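Local coordinates for substrate-binding protein (Synechococcus sp., PDB 6WPN) that probably binds an oligosaccharide or other sugar in the periplasm for uptake by a transport system, at residues 164-176 with 226-238. Numbering follows the deposited sequence.
Sequences RWDEVPAYARSIR and AFWTDLYREGLLP
Trp-165, in the 3-10 turn leading into helix 168-179 of this solute-binding protein, forms an offset edge-to-face pair with Trp-228 on helix 219-233: the six-membered rings lie 5.5 Å apart between centroids with planes at 69°, and the edge of Trp-228 is turned toward the face of Trp-165, with CH2 of Trp-228 3.5 Å from CZ3 of Trp-165. Phe-227, its CG anti to the backbone N (chi1 179°), reaches Val-168 and Pro-169, where its CE2 lies 3.6 Å from CG of Pro-169 and Val-168 CB meets the ring edge. Segments 168-176 and 226-233 run nearly parallel with axes 11.3 Å apart, and Leu-231 CD2 comes to 4.1 Å from Pro-169 CA. A Schellman motif then ends helix 219-233: Gly-235, at positive phi, turns the chain and Leu-236 N bonds Leu-231 O. The turn delivers Leu-236 to helix 168-179, its CD1 3.5 Å from Arg-173 CG and its CB against Ala-172 CB. Trp-165 NE1 hydrogen-bonds Gln-202 OE1, and Trp-228 NE1 makes a weak hydrogen bond to Ser-199 OG. At the exposed edge, Arg-173 NH1 and Glu-234 OE1 form a salt bridge at 3.4 Å, whose hydrogen bond is weak. Arg-176, also in cation-pi contact with Tyr-182, bends at chi2 and chi3, and its NE donates to Gly-235 O at 2.9 Å, the acceptor lying 29° out of the guanidinium plane.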
loop_
_atom_site.group_PDB
_atom_site.type_symbol
_atom_site.label_atom_id
_atom_site.label_comp_id
_atom_site.label_asym_id
_atom_site.label_seq_id
_atom_site.Cartn_x
_atom_site.Cartn_y
_atom_site.Cartn_z
ATOM N N ARG A 164 5.822 6.239 -17.091
ATOM C CA ARG A 164 7.116 6.098 -16.450
ATOM C C ARG A 164 7.518 7.426 -15.821
ATOM O O ARG A 164 7.099 8.497 -16.271
ATOM C CB ARG A 164 8.155 5.587 -17.453
ATOM C CG ARG A 164 7.889 4.132 -17.827
ATOM C CD ARG A 164 8.752 3.611 -18.961
ATOM N NE ARG A 164 8.323 2.269 -19.357
ATOM C CZ ARG A 164 8.974 1.485 -20.217
ATOM N NH1 ARG A 164 10.095 1.902 -20.792
ATOM N NH2 ARG A 164 8.501 0.276 -20.503
ATOM N N TRP A 165 8.328 7.343 -14.758
ATOM C CA TRP A 165 8.648 8.528 -13.962
ATOM C C TRP A 165 9.448 9.573 -14.739
ATOM O O TRP A 165 9.279 10.775 -14.498
ATOM C CB TRP A 165 9.405 8.127 -12.693
ATOM C CG TRP A 165 8.550 7.480 -11.642
ATOM C CD1 TRP A 165 8.538 6.162 -11.298
ATOM C CD2 TRP A 165 7.587 8.125 -10.797
ATOM N NE1 TRP A 165 7.630 5.945 -10.289
ATOM C CE2 TRP A 165 7.032 7.134 -9.963
ATOM C CE3 TRP A 165 7.141 9.444 -10.663
ATOM C CZ2 TRP A 165 6.053 7.416 -9.015
ATOM C CZ3 TRP A 165 6.170 9.724 -9.720
ATOM C CH2 TRP A 165 5.636 8.713 -8.908
ATOM N N ASP A 166 10.318 9.158 -15.664
ATOM C CA ASP A 166 11.093 10.149 -16.405
ATOM C C ASP A 166 10.247 10.965 -17.382
ATOM O O ASP A 166 10.760 11.918 -17.979
ATOM C CB ASP A 166 12.243 9.475 -17.160
ATOM C CG ASP A 166 11.767 8.417 -18.135
ATOM O OD1 ASP A 166 11.144 8.782 -19.155
ATOM O OD2 ASP A 166 12.035 7.220 -17.899
ATOM N N GLU A 167 8.981 10.611 -17.571
ATOM C CA GLU A 167 8.055 11.402 -18.364
ATOM C C GLU A 167 7.178 12.306 -17.506
ATOM O O GLU A 167 6.405 13.100 -18.052
ATOM C CB GLU A 167 7.191 10.482 -19.229
ATOM C CG GLU A 167 7.979 9.788 -20.325
ATOM C CD GLU A 167 7.210 8.664 -20.986
ATOM O OE1 GLU A 167 6.045 8.438 -20.601
ATOM O OE2 GLU A 167 7.769 8.012 -21.898
ATOM N N VAL A 168 7.279 12.201 -16.184
ATOM C CA VAL A 168 6.460 12.983 -15.258
ATOM C C VAL A 168 6.783 14.475 -15.318
ATOM O O VAL A 168 5.843 15.284 -15.348
ATOM C CB VAL A 168 6.592 12.459 -13.818
ATOM C CG1 VAL A 168 5.997 13.458 -12.839
ATOM C CG2 VAL A 168 5.885 11.126 -13.673
ATOM N N PRO A 169 8.054 14.906 -15.324
ATOM C CA PRO A 169 8.307 16.361 -15.352
ATOM C C PRO A 169 7.692 17.066 -16.549
ATOM O O PRO A 169 6.968 18.053 -16.370
ATOM C CB PRO A 169 9.840 16.446 -15.350
ATOM C CG PRO A 169 10.273 15.216 -14.656
ATOM C CD PRO A 169 9.313 14.157 -15.134
ATOM N N ALA A 170 7.950 16.585 -17.769
ATOM C CA ALA A 170 7.378 17.226 -18.952
ATOM C C ALA A 170 5.855 17.249 -18.890
ATOM O O ALA A 170 5.226 18.247 -19.259
ATOM C CB ALA A 170 7.852 16.510 -20.216
ATOM N N TYR A 171 5.249 16.159 -18.414
ATOM C CA TYR A 171 3.799 16.104 -18.253
ATOM C C TYR A 171 3.318 17.116 -17.223
ATOM O O TYR A 171 2.365 17.864 -17.469
ATOM C CB TYR A 171 3.386 14.684 -17.860
ATOM C CG TYR A 171 2.122 14.577 -17.032
ATOM C CD1 TYR A 171 0.866 14.695 -17.614
ATOM C CD2 TYR A 171 2.188 14.315 -15.668
ATOM C CE1 TYR A 171 -0.287 14.579 -16.856
ATOM C CE2 TYR A 171 1.045 14.199 -14.905
ATOM C CZ TYR A 171 -0.189 14.330 -15.505
ATOM O OH TYR A 171 -1.330 14.217 -14.735
ATOM N N ALA A 172 3.970 17.147 -16.054
ATOM C CA ALA A 172 3.548 18.038 -14.977
ATOM C C ALA A 172 3.621 19.498 -15.404
ATOM O O ALA A 172 2.748 20.299 -15.050
ATOM C CB ALA A 172 4.401 17.800 -13.729
ATOM N N ARG A 173 4.666 19.868 -16.145
ATOM C CA ARG A 173 4.772 21.236 -16.639
ATOM C C ARG A 173 3.595 21.589 -17.541
ATOM O O ARG A 173 2.990 22.657 -17.396
ATOM C CB ARG A 173 6.099 21.431 -17.375
ATOM C CG ARG A 173 7.304 21.383 -16.457
ATOM C CD ARG A 173 8.563 21.892 -17.126
ATOM N NE ARG A 173 9.290 20.831 -17.818
ATOM C CZ ARG A 173 10.297 20.150 -17.282
ATOM N NH1 ARG A 173 10.696 20.421 -16.046
ATOM N NH2 ARG A 173 10.902 19.198 -17.980
ATOM N N SER A 174 3.244 20.689 -18.468
ATOM C CA SER A 174 2.150 20.977 -19.393
ATOM C C SER A 174 0.839 21.193 -18.649
ATOM O O SER A 174 0.043 22.064 -19.021
ATOM C CB SER A 174 2.000 19.843 -20.411
ATOM O OG SER A 174 3.035 19.880 -21.379
ATOM N N ILE A 175 0.608 20.430 -17.580
ATOM C CA ILE A 175 -0.605 20.625 -16.793
ATOM C C ILE A 175 -0.539 21.942 -16.027
ATOM O O ILE A 175 -1.522 22.692 -15.971
ATOM C CB ILE A 175 -0.823 19.435 -15.842
ATOM C CG1 ILE A 175 -0.907 18.113 -16.616
ATOM C CG2 ILE A 175 -2.075 19.650 -15.001
ATOM C CD1 ILE A 175 -2.209 17.898 -17.345
ATOM N N ARG A 176 0.630 22.266 -15.464
ATOM C CA ARG A 176 0.746 23.445 -14.612
ATOM C C ARG A 176 0.535 24.728 -15.394
ATOM O O ARG A 176 -0.189 25.622 -14.945
ATOM C CB ARG A 176 2.117 23.484 -13.934
ATOM C CG ARG A 176 2.163 22.835 -12.575
ATOM C CD ARG A 176 1.033 23.344 -11.712
ATOM N NE ARG A 176 1.390 24.541 -10.965
ATOM C CZ ARG A 176 0.509 25.333 -10.362
ATOM N NH1 ARG A 176 -0.788 25.060 -10.432
ATOM N NH2 ARG A 176 0.925 26.397 -9.690
ATOM N N ALA A 226 17.106 14.844 -6.351
ATOM C CA ALA A 226 17.015 16.011 -7.223
ATOM C C ALA A 226 15.706 16.018 -8.000
ATOM O O ALA A 226 15.134 17.084 -8.257
ATOM C CB ALA A 226 18.207 16.045 -8.178
ATOM N N PHE A 227 15.227 14.837 -8.394
ATOM C CA PHE A 227 13.965 14.739 -9.117
ATOM C C PHE A 227 12.838 15.411 -8.344
ATOM O O PHE A 227 12.153 16.301 -8.862
ATOM C CB PHE A 227 13.642 13.264 -9.382
ATOM C CG PHE A 227 12.335 13.029 -10.098
ATOM C CD1 PHE A 227 11.168 12.800 -9.383
ATOM C CD2 PHE A 227 12.280 13.008 -11.486
ATOM C CE1 PHE A 227 9.967 12.572 -10.033
ATOM C CE2 PHE A 227 11.082 12.775 -12.147
ATOM C CZ PHE A 227 9.921 12.557 -11.419
ATOM N N TRP A 228 12.655 15.013 -7.084
ATOM C CA TRP A 228 11.547 15.533 -6.293
ATOM C C TRP A 228 11.805 16.961 -5.834
ATOM O O TRP A 228 10.875 17.773 -5.769
ATOM C CB TRP A 228 11.296 14.608 -5.107
ATOM C CG TRP A 228 10.747 13.299 -5.554
ATOM C CD1 TRP A 228 11.388 12.097 -5.568
ATOM C CD2 TRP A 228 9.442 13.064 -6.085
ATOM N NE1 TRP A 228 10.558 11.121 -6.067
ATOM C CE2 TRP A 228 9.356 11.692 -6.390
ATOM C CE3 TRP A 228 8.334 13.883 -6.331
ATOM C CZ2 TRP A 228 8.205 11.120 -6.921
ATOM C CZ3 TRP A 228 7.197 13.314 -6.860
ATOM C CH2 TRP A 228 7.139 11.947 -7.148
ATOM N N THR A 229 13.058 17.292 -5.521
ATOM C CA THR A 229 13.380 18.660 -5.135
ATOM C C THR A 229 13.061 19.631 -6.266
ATOM O O THR A 229 12.387 20.647 -6.060
ATOM C CB THR A 229 14.856 18.762 -4.750
ATOM O OG1 THR A 229 15.119 17.904 -3.634
ATOM C CG2 THR A 229 15.211 20.199 -4.376
ATOM N N ASP A 230 13.514 19.311 -7.481
ATOM C CA ASP A 230 13.315 20.206 -8.617
ATOM C C ASP A 230 11.838 20.331 -8.983
ATOM O O ASP A 230 11.376 21.416 -9.352
ATOM C CB ASP A 230 14.122 19.708 -9.818
ATOM C CG ASP A 230 15.622 19.774 -9.585
ATOM O OD1 ASP A 230 16.068 20.589 -8.747
ATOM O OD2 ASP A 230 16.360 19.011 -10.247
ATOM N N LEU A 231 11.080 19.240 -8.887
ATOM C CA LEU A 231 9.648 19.324 -9.162
ATOM C C LEU A 231 8.973 20.314 -8.219
ATOM O O LEU A 231 8.190 21.167 -8.651
ATOM C CB LEU A 231 9.002 17.943 -9.043
ATOM C CG LEU A 231 9.160 16.969 -10.213
ATOM C CD1 LEU A 231 8.364 15.706 -9.947
ATOM C CD2 LEU A 231 8.726 17.599 -11.514
ATOM N N TYR A 232 9.294 20.235 -6.927
ATOM C CA TYR A 232 8.654 21.125 -5.964
ATOM C C TYR A 232 9.094 22.568 -6.170
ATOM O O TYR A 232 8.265 23.485 -6.152
ATOM C CB TYR A 232 8.972 20.679 -4.537
ATOM C CG TYR A 232 8.130 21.393 -3.511
ATOM C CD1 TYR A 232 6.852 20.941 -3.200
ATOM C CD2 TYR A 232 8.587 22.542 -2.886
ATOM C CE1 TYR A 232 6.070 21.594 -2.273
ATOM C CE2 TYR A 232 7.807 23.206 -1.957
ATOM C CZ TYR A 232 6.550 22.726 -1.657
ATOM O OH TYR A 232 5.773 23.377 -0.734
ATOM N N ARG A 233 10.393 22.786 -6.371
ATOM C CA ARG A 233 10.904 24.145 -6.463
ATOM C C ARG A 233 10.383 24.869 -7.696
ATOM O O ARG A 233 10.251 26.096 -7.678
ATOM C CB ARG A 233 12.432 24.128 -6.479
ATOM C CG ARG A 233 13.072 23.596 -5.213
ATOM C CD ARG A 233 14.517 24.050 -5.131
ATOM N NE ARG A 233 15.183 23.574 -3.925
ATOM C CZ ARG A 233 16.454 23.825 -3.630
ATOM N NH1 ARG A 233 17.193 24.546 -4.462
ATOM N NH2 ARG A 233 16.984 23.359 -2.508
ATOM N N GLU A 234 10.072 24.136 -8.762
ATOM C CA GLU A 234 9.584 24.728 -9.999
ATOM C C GLU A 234 8.081 24.971 -9.999
ATOM O O GLU A 234 7.524 25.288 -11.052
ATOM C CB GLU A 234 9.958 23.837 -11.186
ATOM C CG GLU A 234 11.447 23.743 -11.438
ATOM C CD GLU A 234 11.784 22.885 -12.645
ATOM O OE1 GLU A 234 10.848 22.445 -13.353
ATOM O OE2 GLU A 234 12.990 22.657 -12.887
ATOM N N GLY A 235 7.415 24.840 -8.855
ATOM C CA GLY A 235 5.988 25.086 -8.790
ATOM C C GLY A 235 5.133 24.026 -9.440
ATOM O O GLY A 235 3.949 24.264 -9.694
ATOM N N LEU A 236 5.696 22.843 -9.688
ATOM C CA LEU A 236 4.990 21.777 -10.382
ATOM C C LEU A 236 4.200 20.880 -9.448
ATOM O O LEU A 236 3.249 20.229 -9.895
ATOM C CB LEU A 236 5.985 20.927 -11.175
ATOM C CG LEU A 236 6.787 21.725 -12.205
ATOM C CD1 LEU A 236 7.691 20.805 -13.008
ATOM C CD2 LEU A 236 5.868 22.521 -13.115
ATOM N N LEU A 237 4.574 20.821 -8.186
ATOM C CA LEU A 237 3.824 20.053 -7.211
ATOM C C LEU A 237 3.016 20.978 -6.317
ATOM O O LEU A 237 3.418 22.121 -6.079
ATOM C CB LEU A 237 4.759 19.208 -6.349
ATOM C CG LEU A 237 5.455 18.082 -7.101
ATOM C CD1 LEU A 237 6.330 17.285 -6.148
ATOM C CD2 LEU A 237 4.412 17.194 -7.767
ATOM N N PRO A 238 1.871 20.519 -5.819
ATOM C CA PRO A 238 1.120 21.325 -4.847
ATOM C C PRO A 238 1.992 21.632 -3.639
ATOM O O PRO A 238 2.778 20.794 -3.191
ATOM C CB PRO A 238 -0.065 20.428 -4.475
ATOM C CG PRO A 238 -0.190 19.455 -5.615
ATOM C CD PRO A 238 1.215 19.229 -6.103
#